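Local coordinates for putative mandelate racemase (Zymomonas mobilis, PDB 2OX4) that binds magnesium and is probably a dehydratase of the mandelate racemase branch of the enolase superfamily, at the interface of chains A and B. Coordinates in Å, arbitrary orientation; residue numbers count along the deposited sequence, not the author numbering. Chains: chain A/B, Putative mandelate racemase.

Contact 1: the interface of chains A and B. Residues chain A 46-50, 90; chain B 50, 53-54, 57, 90.
The carboxylate of B:Asp57 docks on the first turn of helix 48-62 of chain A, where A:Ser49 meets it with both backbone and side chain. A:Ser49 N donates to B:Asp57 OD2 over 2.8 Å, and that oxygen accepts with its syn lone pair, in a moderately straight bond (153° at H). The hydroxyl OG of A:Ser49 gives its hydrogen to B:Asp57 OD1 at 2.7 Å, again on the syn side but 22° out of the carboxylate plane. OG can do this because it lies beside its own backbone N (chi1 -56°), so that the two donors face the two oxygens as a pair and fix the rotation of the carboxylate. This is helix N-capping carried out between subunits: an acidic group of one chain sits at the N-terminus of a helix of the other, where the helix dipole would be expected to stabilise its negative charge. The aliphatic part of B:Asp57 is lined by A:Val46, whose CG1 runs past CB in the opposite direction at 3.8 Å. Next along the helix comes the apolar stretch. The methyl CB of A:Ala50 rests on B:Ile54 CB at 3.8 Å, while B:Ile54 CD1 reaches A:Gly47 CA at the same separation. Near the two-fold axis of this interface between identical chains, A:Val90 and B:Val90 cross at about a right angle, CB to CB at 3.9 Å, and A:Val90 CG1 touches the methyl CB of B:Ala50 at 4.0 Å.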
# COMPACT_ATOMS: atom_id res chain seq x y z
N VAL A 46 17.44 -10.90 33.11
CA VAL A 46 18.71 -10.23 33.42
C VAL A 46 18.52 -8.72 33.15
O VAL A 46 18.24 -8.32 32.03
CB VAL A 46 19.87 -10.80 32.56
CG1 VAL A 46 21.21 -10.11 32.90
CG2 VAL A 46 19.98 -12.33 32.74
N GLY A 47 18.66 -7.91 34.20
CA GLY A 47 18.48 -6.45 34.05
C GLY A 47 17.95 -5.72 35.27
O GLY A 47 17.86 -4.49 35.26
N GLY A 48 17.60 -6.45 36.33
CA GLY A 48 17.06 -5.83 37.55
C GLY A 48 17.88 -4.67 38.13
O GLY A 48 17.32 -3.71 38.66
N SER A 49 19.21 -4.76 38.03
CA SER A 49 20.06 -3.69 38.57
C SER A 49 19.95 -2.42 37.74
O SER A 49 20.12 -1.33 38.25
CB SER A 49 21.53 -4.12 38.65
OG SER A 49 21.66 -5.31 39.41
N ALA A 50 19.67 -2.59 36.44
CA ALA A 50 19.38 -1.45 35.59
C ALA A 50 18.09 -0.74 36.04
O ALA A 50 18.04 0.49 36.05
CB ALA A 50 19.29 -1.89 34.12
N VAL A 90 14.04 -0.70 30.20
CA VAL A 90 14.44 -0.11 31.48
C VAL A 90 13.88 1.31 31.61
O VAL A 90 13.36 1.67 32.67
CB VAL A 90 15.97 -0.14 31.68
CG1 VAL A 90 16.37 0.45 33.03
CG2 VAL A 90 16.49 -1.58 31.58
N ALA B 50 21.42 3.46 35.36
CA ALA B 50 20.84 2.29 34.70
C ALA B 50 21.86 1.59 33.80
O ALA B 50 21.91 0.36 33.77
CB ALA B 50 19.61 2.69 33.90
N GLY B 53 24.12 -0.33 36.03
CA GLY B 53 23.41 -1.53 36.48
C GLY B 53 23.31 -2.63 35.44
O GLY B 53 23.51 -3.80 35.75
N ILE B 54 22.99 -2.27 34.19
CA ILE B 54 22.90 -3.28 33.14
C ILE B 54 24.25 -3.98 32.91
O ILE B 54 24.30 -5.19 32.68
CB ILE B 54 22.25 -2.74 31.82
CG1 ILE B 54 21.73 -3.89 30.96
CG2 ILE B 54 23.24 -1.92 31.00
CD1 ILE B 54 20.48 -4.55 31.50
N ASP B 57 24.77 -6.54 35.61
CA ASP B 57 23.96 -7.72 35.36
C ASP B 57 24.48 -8.60 34.23
O ASP B 57 24.53 -9.82 34.36
CB ASP B 57 22.52 -7.33 35.12
CG ASP B 57 21.84 -6.87 36.40
OD1 ASP B 57 22.43 -7.01 37.49
OD2 ASP B 57 20.72 -6.36 36.31
N VAL B 90 18.94 1.36 27.36
CA VAL B 90 19.85 0.81 28.36
C VAL B 90 20.24 -0.61 27.98
O VAL B 90 21.41 -0.99 28.07
CB VAL B 90 19.21 0.86 29.77
CG1 VAL B 90 20.15 0.21 30.83
CG2 VAL B 90 18.87 2.30 30.15

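Contact 2: the interface of chains A and B. Residues chain A 184, 218, 245-246, 268; chain B 78-79, 85.
B:Gln85 presents its side-chain amide to A:Thr245 and A:Gly218 through its nitrogen and, by way of a water, to A:Arg268 through its oxygen; hydrogen bonds dominate this part of the interface. Its NE2 donates to the hydroxyl OG1 of A:Thr245 at 2.9 Å and to the carbonyl O of A:Gly218 at 3.0 Å. Both acceptors lie close to the amide plane, the carbonyl essentially in it, so the two N-H groups of one nitrogen are used together and the amide is held against rotation. A chain extended beyond CG (chi2 165°) carries the amide this far across. One water serves the other end: it is 2.8 Å from B:Gln85 OE1 and 2.9 Å from A:Arg268 NH1, lying at the edge of the guanidinium and in its plane. The guanidinium and amide planes are turned 61° apart. Charge pairing is supplied by B:Lys79, which meets A:Glu184 tip to tip in a salt bridge, NZ to OE1 at 2.6 Å; NZ approaches from above the carboxylate plane, 39° out of it. Apolar contact is slight by comparison, with the methyl CG2 of A:Thr245 set against B:Gln85 CB at 4.0 Å and B:Phe78 CZ at 4.1 Å. In the fold, chain B contributes the end of helix 70-79 and the 3-10 turn 83-86, whereas chain A contributes loops of the enolase-type barrel domain. A:Gly218 follows strand 211-215, which ends at the magnesium ligand A:Glu215; A:Thr245 and A:Pro246 follow strand 239-241, ending at A:Glu241; A:Arg268 directly follows A:Glu267.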
# COMPACT_ATOMS: atom_id res chain seq x y z
N GLU A 184 14.32 -21.81 17.32
CA GLU A 184 14.24 -20.93 16.15
C GLU A 184 14.42 -21.71 14.85
O GLU A 184 15.18 -22.70 14.81
CB GLU A 184 15.26 -19.79 16.27
CG GLU A 184 15.04 -18.94 17.53
CD GLU A 184 16.21 -18.05 17.91
OE1 GLU A 184 16.05 -17.25 18.85
OE2 GLU A 184 17.29 -18.13 17.28
N GLY A 218 8.79 -16.24 23.66
CA GLY A 218 9.72 -15.70 22.65
C GLY A 218 10.88 -16.61 22.26
O GLY A 218 11.87 -16.14 21.70
N THR A 245 10.16 -12.75 18.44
CA THR A 245 10.76 -11.53 18.99
C THR A 245 9.92 -10.31 18.55
O THR A 245 9.65 -10.16 17.36
CB THR A 245 12.23 -11.42 18.51
OG1 THR A 245 13.00 -12.51 19.07
CG2 THR A 245 12.87 -10.10 18.92
N PRO A 246 9.48 -9.47 19.50
CA PRO A 246 8.61 -8.34 19.15
C PRO A 246 9.27 -7.08 18.55
O PRO A 246 8.57 -6.12 18.24
CB PRO A 246 7.91 -8.02 20.48
CG PRO A 246 8.91 -8.39 21.52
CD PRO A 246 9.70 -9.57 20.96
N ARG A 268 6.83 -7.65 26.60
CA ARG A 268 8.05 -7.05 26.07
C ARG A 268 7.74 -5.99 24.99
O ARG A 268 8.51 -5.76 24.05
CB ARG A 268 9.00 -8.14 25.56
CG ARG A 268 9.71 -8.85 26.71
CD ARG A 268 10.68 -9.87 26.18
NE ARG A 268 9.99 -11.08 25.75
CZ ARG A 268 10.61 -12.24 25.57
NH1 ARG A 268 11.93 -12.33 25.77
NH2 ARG A 268 9.91 -13.31 25.20
N PHE B 78 21.33 -10.69 23.60
CA PHE B 78 20.06 -10.42 22.92
C PHE B 78 18.97 -11.43 23.32
O PHE B 78 17.86 -11.03 23.67
CB PHE B 78 20.28 -10.42 21.39
CG PHE B 78 19.07 -10.00 20.59
CD1 PHE B 78 18.29 -8.92 20.98
CD2 PHE B 78 18.75 -10.67 19.41
CE1 PHE B 78 17.17 -8.52 20.23
CE2 PHE B 78 17.64 -10.28 18.65
CZ PHE B 78 16.85 -9.21 19.07
N LYS B 79 19.30 -12.72 23.29
CA LYS B 79 18.29 -13.79 23.35
C LYS B 79 18.12 -14.51 24.69
O LYS B 79 17.09 -15.15 24.92
CB LYS B 79 18.53 -14.84 22.25
CG LYS B 79 18.39 -14.30 20.83
CD LYS B 79 16.93 -14.09 20.46
CE LYS B 79 16.78 -13.80 18.96
NZ LYS B 79 17.18 -14.98 18.12
N GLN B 85 15.19 -9.04 23.95
CA GLN B 85 14.22 -9.12 22.86
C GLN B 85 13.14 -8.04 22.93
O GLN B 85 12.37 -7.89 21.99
CB GLN B 85 13.59 -10.50 22.82
CG GLN B 85 14.57 -11.57 22.35
CD GLN B 85 14.06 -12.95 22.67
OE1 GLN B 85 14.39 -13.52 23.70
NE2 GLN B 85 13.25 -13.50 21.77
O HOH W 1 12.85 -15.11 25.42

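About 17 Å separates the C-alpha centres of contact 1 and contact 2, and no residue belongs to both. They are joined on chain B by a short stretch of sequence: the 3-10 turn 83-86 used in contact 2 leads into helix 89-110, whose first turn enters contact 1. Contact 1 pairs helices from equivalent regions of the two chains around the two-fold axis, while contact 2 sets a neighbouring stretch of the same N-terminal part of chain B against loops of chain A that follow its metal-binding glutamates. With their symmetry twins, they could tie subunit pairing to active-site order, although the physiological oligomer is not established by the eight-copy assembly alone.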